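PDB 4XRI: importin-95 from Chaetomium thermophilum, which probably works as a nuclear import receptor of the importin-beta family, a flexible HEAT-repeat protein that carries cargo and is expected to bind a small GTPase. Local coordinates for residues 122-134 and 165-178. The protein carries 2 engineered substitutions. Residues are numbered along the deposited sequence; the frame is centred on the assembly and turned at random.
Sequences QVIAAIAAIELPR and FICETQDTDLRNSL
Leu174 and Leu132 slant across one another, CD1 of Leu174 lying 3.8 Å from Leu132 CB and equally near Leu132 CD1. The end of Leu174 comes over to helix 114-131 because its first torsion is extended (chi1 178°, CG opposite the backbone N), and CD2 also brushes Ala129. Leu132 CD1 runs on to Leu178 CD2, 4.2 Å away. Nearer the middle of helix 114-131, Ile166 sends CG1 over the backbone at Ala125 CA, and its CD1 reaches Ala128 CB at 3.8 Å; the small alanines probably allow this close approach, with Ala125 CA 5.2 Å from Ile166 CA. Phe165 CB meets Ala125 CB at 3.6 Å, and its ring turns an edge to the backbone N of Gln122. The Gln122 amide plane stands 87° from that ring, its CG 3.7 Å from Phe165 CE2, while NE2 is bound by Gln118. Thr169 OG1 donates to Phe165 O, in the carbonyl plane, and accepts from a water that also donates weakly to Ala125 O, linking helix 114-131 to the loop after helix 153-168. Asp171 caps helix 172-178 by accepting from Leu174 N, and Pro133 lies against the first turn through Asp173 CB. Ser177 OG bends back to donate to Leu174 O (2.6 Å), its CB 3.6 Å from Leu132 O; an alanine here would probably leave Leu174 O without this extra donor and open a small gap beside Leu132 CB. Helix 114-131 thus packs, almost wholly through apolar groups, on helices beyond the intervening helix 140-150, as neighbouring helices stack in the HEAT-repeat solenoid of importin-beta.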
loop_
_atom_site.group_PDB
_atom_site.type_symbol
_atom_site.label_atom_id
_atom_site.label_comp_id
_atom_site.label_asym_id
_atom_site.label_seq_id
_atom_site.Cartn_x
_atom_site.Cartn_y
_atom_site.Cartn_z
ATOM N N GLN A 122 -21.540 -21.972 5.558
ATOM C CA GLN A 122 -21.530 -20.563 5.174
ATOM C C GLN A 122 -22.883 -19.912 5.438
ATOM O O GLN A 122 -22.957 -18.809 5.979
ATOM C CB GLN A 122 -21.158 -20.403 3.697
ATOM C CG GLN A 122 -19.705 -20.696 3.384
ATOM C CD GLN A 122 -19.307 -20.223 1.997
ATOM O OE1 GLN A 122 -19.444 -19.044 1.667
ATOM N NE2 GLN A 122 -18.830 -21.147 1.171
ATOM N N VAL A 123 -23.948 -20.608 5.057
ATOM C CA VAL A 123 -25.304 -20.119 5.261
ATOM C C VAL A 123 -25.582 -19.877 6.740
ATOM O O VAL A 123 -26.080 -18.819 7.128
ATOM C CB VAL A 123 -26.350 -21.110 4.706
ATOM C CG1 VAL A 123 -27.752 -20.668 5.088
ATOM C CG2 VAL A 123 -26.212 -21.236 3.199
ATOM N N ILE A 124 -25.243 -20.868 7.558
ATOM C CA ILE A 124 -25.471 -20.808 8.997
ATOM C C ILE A 124 -24.726 -19.641 9.648
ATOM O O ILE A 124 -25.270 -18.949 10.510
ATOM C CB ILE A 124 -25.058 -22.133 9.664
ATOM C CG1 ILE A 124 -26.111 -23.203 9.368
ATOM C CG2 ILE A 124 -24.879 -21.959 11.167
ATOM C CD1 ILE A 124 -25.701 -24.591 9.767
ATOM N N ALA A 125 -23.488 -19.423 9.216
ATOM C CA ALA A 125 -22.672 -18.325 9.724
ATOM C C ALA A 125 -23.308 -16.978 9.400
ATOM O O ALA A 125 -23.332 -16.073 10.236
ATOM C CB ALA A 125 -21.269 -18.397 9.144
ATOM N N ALA A 126 -23.825 -16.862 8.179
ATOM C CA ALA A 126 -24.464 -15.635 7.715
ATOM C C ALA A 126 -25.722 -15.327 8.521
ATOM O O ALA A 126 -25.966 -14.179 8.900
ATOM C CB ALA A 126 -24.798 -15.741 6.240
ATOM N N ILE A 127 -26.520 -16.358 8.780
ATOM C CA ILE A 127 -27.734 -16.203 9.572
ATOM C C ILE A 127 -27.387 -15.868 11.020
ATOM O O ILE A 127 -28.007 -14.997 11.635
ATOM C CB ILE A 127 -28.598 -17.475 9.537
ATOM C CG1 ILE A 127 -29.079 -17.757 8.113
ATOM C CG2 ILE A 127 -29.782 -17.344 10.482
ATOM C CD1 ILE A 127 -29.935 -19.000 7.996
ATOM N N ALA A 128 -26.384 -16.559 11.551
ATOM C CA ALA A 128 -25.959 -16.371 12.933
ATOM C C ALA A 128 -25.480 -14.946 13.191
ATOM O O ALA A 128 -25.730 -14.382 14.258
ATOM C CB ALA A 128 -24.861 -17.364 13.287
ATOM N N ALA A 129 -24.794 -14.370 12.208
ATOM C CA ALA A 129 -24.274 -13.011 12.321
ATOM C C ALA A 129 -25.410 -12.010 12.505
ATOM O O ALA A 129 -25.229 -10.942 13.091
ATOM C CB ALA A 129 -23.447 -12.657 11.101
ATOM N N ILE A 130 -26.586 -12.376 12.010
ATOM C CA ILE A 130 -27.772 -11.544 12.146
ATOM C C ILE A 130 -28.546 -11.852 13.427
ATOM O O ILE A 130 -28.953 -10.943 14.154
ATOM C CB ILE A 130 -28.717 -11.722 10.941
ATOM C CG1 ILE A 130 -28.002 -11.352 9.642
ATOM C CG2 ILE A 130 -29.980 -10.887 11.125
ATOM C CD1 ILE A 130 -28.776 -11.740 8.400
ATOM N N GLU A 131 -28.735 -13.137 13.710
ATOM C CA GLU A 131 -29.684 -13.544 14.743
ATOM C C GLU A 131 -29.109 -13.671 16.155
ATOM O O GLU A 131 -29.800 -13.385 17.134
ATOM C CB GLU A 131 -30.329 -14.871 14.352
ATOM C CG GLU A 131 -31.264 -14.767 13.167
ATOM C CD GLU A 131 -32.355 -15.818 13.198
ATOM O OE1 GLU A 131 -32.198 -16.814 13.937
ATOM O OE2 GLU A 131 -33.376 -15.641 12.498
ATOM N N LEU A 132 -27.855 -14.097 16.267
ATOM C CA LEU A 132 -27.247 -14.302 17.583
ATOM C C LEU A 132 -27.113 -13.022 18.433
ATOM O O LEU A 132 -27.354 -13.061 19.642
ATOM C CB LEU A 132 -25.878 -14.962 17.432
ATOM C CG LEU A 132 -25.926 -16.433 17.022
ATOM C CD1 LEU A 132 -24.528 -17.031 16.973
ATOM C CD2 LEU A 132 -26.803 -17.222 17.979
ATOM N N PRO A 133 -26.725 -11.884 17.818
ATOM C CA PRO A 133 -26.716 -10.665 18.638
ATOM C C PRO A 133 -28.099 -10.286 19.174
ATOM O O PRO A 133 -28.200 -9.676 20.239
ATOM C CB PRO A 133 -26.200 -9.595 17.667
ATOM C CG PRO A 133 -25.390 -10.343 16.685
ATOM C CD PRO A 133 -26.091 -11.653 16.507
ATOM N N ARG A 134 -29.147 -10.650 18.444
ATOM C CA ARG A 134 -30.515 -10.367 18.870
ATOM C C ARG A 134 -31.129 -11.558 19.600
ATOM O O ARG A 134 -32.306 -11.532 19.962
ATOM C CB ARG A 134 -31.381 -9.987 17.669
ATOM C CG ARG A 134 -31.010 -8.658 17.039
ATOM C CD ARG A 134 -31.859 -8.374 15.814
ATOM N NE ARG A 134 -31.624 -7.032 15.292
ATOM C CZ ARG A 134 -32.269 -5.946 15.705
ATOM N NH1 ARG A 134 -33.197 -6.046 16.646
ATOM N NH2 ARG A 134 -31.987 -4.763 15.176
ATOM N N PHE A 165 -16.351 -20.276 11.225
ATOM C CA PHE A 165 -16.890 -19.150 10.463
ATOM C C PHE A 165 -17.515 -18.108 11.379
ATOM O O PHE A 165 -17.324 -16.905 11.199
ATOM C CB PHE A 165 -17.934 -19.630 9.448
ATOM C CG PHE A 165 -17.355 -20.366 8.275
ATOM C CD1 PHE A 165 -15.986 -20.420 8.076
ATOM C CD2 PHE A 165 -18.184 -20.993 7.360
ATOM C CE1 PHE A 165 -15.456 -21.092 6.995
ATOM C CE2 PHE A 165 -17.660 -21.663 6.273
ATOM C CZ PHE A 165 -16.292 -21.712 6.090
ATOM N N ILE A 166 -18.267 -18.587 12.363
ATOM C CA ILE A 166 -18.955 -17.723 13.310
ATOM C C ILE A 166 -17.969 -17.026 14.248
ATOM O O ILE A 166 -18.081 -15.825 14.498
ATOM C CB ILE A 166 -19.982 -18.525 14.132
ATOM C CG1 ILE A 166 -21.143 -18.960 13.236
ATOM C CG2 ILE A 166 -20.498 -17.706 15.302
ATOM C CD1 ILE A 166 -22.098 -19.936 13.891
ATOM N N CYS A 167 -16.991 -17.776 14.747
ATOM C CA CYS A 167 -16.030 -17.239 15.706
ATOM C C CYS A 167 -15.024 -16.276 15.076
ATOM O O CYS A 167 -14.485 -15.409 15.759
ATOM C CB CYS A 167 -15.283 -18.378 16.403
ATOM S SG CYS A 167 -16.249 -19.226 17.675
ATOM N N GLU A 168 -14.768 -16.423 13.779
ATOM C CA GLU A 168 -13.784 -15.571 13.116
ATOM C C GLU A 168 -14.375 -14.213 12.761
ATOM O O GLU A 168 -13.641 -13.251 12.531
ATOM C CB GLU A 168 -13.235 -16.242 11.853
ATOM C CG GLU A 168 -14.157 -16.186 10.652
ATOM C CD GLU A 168 -13.497 -16.697 9.380
ATOM O OE1 GLU A 168 -14.228 -17.029 8.421
ATOM O OE2 GLU A 168 -12.250 -16.761 9.336
ATOM N N THR A 169 -15.703 -14.147 12.716
ATOM C CA THR A 169 -16.397 -12.917 12.356
ATOM C C THR A 169 -16.051 -11.794 13.321
ATOM O O THR A 169 -16.438 -11.815 14.487
ATOM C CB THR A 169 -17.922 -13.108 12.332
ATOM O OG1 THR A 169 -18.264 -14.115 11.372
ATOM C CG2 THR A 169 -18.615 -11.803 11.961
ATOM N N GLN A 170 -15.320 -10.811 12.811
ATOM C CA GLN A 170 -14.840 -9.697 13.615
ATOM C C GLN A 170 -15.951 -8.683 13.866
ATOM O O GLN A 170 -15.949 -7.588 13.307
ATOM C CB GLN A 170 -13.645 -9.040 12.924
ATOM C CG GLN A 170 -12.837 -10.022 12.089
ATOM C CD GLN A 170 -11.637 -9.386 11.424
ATOM O OE1 GLN A 170 -11.737 -8.842 10.323
ATOM N NE2 GLN A 170 -10.489 -9.456 12.087
ATOM N N ASP A 171 -16.902 -9.070 14.708
ATOM C CA ASP A 171 -18.031 -8.220 15.060
ATOM C C ASP A 171 -18.240 -8.253 16.571
ATOM O O ASP A 171 -18.427 -9.320 17.153
ATOM C CB ASP A 171 -19.295 -8.671 14.320
ATOM C CG ASP A 171 -20.487 -7.777 14.602
ATOM O OD1 ASP A 171 -20.549 -6.668 14.031
ATOM O OD2 ASP A 171 -21.367 -8.189 15.386
ATOM N N THR A 172 -18.199 -7.078 17.195
ATOM C CA THR A 172 -18.225 -6.960 18.652
ATOM C C THR A 172 -19.455 -7.604 19.289
ATOM O O THR A 172 -19.344 -8.330 20.278
ATOM C CB THR A 172 -18.163 -5.480 19.085
ATOM O OG1 THR A 172 -16.915 -4.914 18.669
ATOM C CG2 THR A 172 -18.288 -5.352 20.595
ATOM N N ASP A 173 -20.625 -7.336 18.721
ATOM C CA ASP A 173 -21.870 -7.846 19.280
ATOM C C ASP A 173 -21.965 -9.366 19.165
ATOM O O ASP A 173 -22.423 -10.037 20.089
ATOM C CB ASP A 173 -23.068 -7.183 18.598
ATOM C CG ASP A 173 -23.054 -5.673 18.746
ATOM O OD1 ASP A 173 -22.264 -5.166 19.573
ATOM O OD2 ASP A 173 -23.826 -4.993 18.040
ATOM N N LEU A 174 -21.535 -9.904 18.030
ATOM C CA LEU A 174 -21.540 -11.349 17.834
ATOM C C LEU A 174 -20.573 -12.033 18.797
ATOM O O LEU A 174 -20.922 -13.028 19.433
ATOM C CB LEU A 174 -21.181 -11.698 16.391
ATOM C CG LEU A 174 -21.099 -13.187 16.054
ATOM C CD1 LEU A 174 -22.413 -13.885 16.366
ATOM C CD2 LEU A 174 -20.727 -13.381 14.597
ATOM N N ARG A 175 -19.362 -11.490 18.892
ATOM C CA ARG A 175 -18.359 -11.977 19.838
ATOM C C ARG A 175 -18.927 -12.026 21.250
ATOM O O ARG A 175 -18.828 -13.043 21.936
ATOM C CB ARG A 175 -17.108 -11.092 19.808
ATOM C CG ARG A 175 -16.198 -11.315 18.614
ATOM C CD ARG A 175 -15.591 -12.715 18.615
ATOM N NE ARG A 175 -14.211 -12.714 18.134
ATOM C CZ ARG A 175 -13.859 -12.524 16.867
ATOM N NH1 ARG A 175 -14.780 -12.313 15.940
ATOM N NH2 ARG A 175 -12.581 -12.539 16.524
ATOM N N ASN A 176 -19.533 -10.917 21.667
ATOM C CA ASN A 176 -20.112 -10.793 22.998
ATOM C C ASN A 176 -21.236 -11.795 23.229
ATOM O O ASN A 176 -21.398 -12.310 24.334
ATOM C CB ASN A 176 -20.631 -9.372 23.220
ATOM C CG ASN A 176 -21.191 -9.170 24.613
ATOM O OD1 ASN A 176 -20.618 -9.633 25.600
ATOM N ND2 ASN A 176 -22.323 -8.479 24.699
ATOM N N SER A 177 -22.008 -12.074 22.182
ATOM C CA SER A 177 -23.101 -13.035 22.280
ATOM C C SER A 177 -22.573 -14.461 22.416
ATOM O O SER A 177 -23.279 -15.351 22.891
ATOM C CB SER A 177 -24.021 -12.936 21.061
ATOM O OG SER A 177 -23.445 -13.560 19.928
ATOM N N LEU A 178 -21.328 -14.670 21.999
ATOM C CA LEU A 178 -20.713 -15.996 22.039
ATOM C C LEU A 178 -20.010 -16.266 23.364
ATOM O O LEU A 178 -19.666 -17.409 23.663
ATOM C CB LEU A 178 -19.707 -16.156 20.896
ATOM C CG LEU A 178 -20.211 -16.220 19.456
ATOM C CD1 LEU A 178 -19.033 -16.200 18.489
ATOM C CD2 LEU A 178 -21.061 -17.463 19.249
HETATM O O HOH W 1 -20.510 -14.743 9.834
#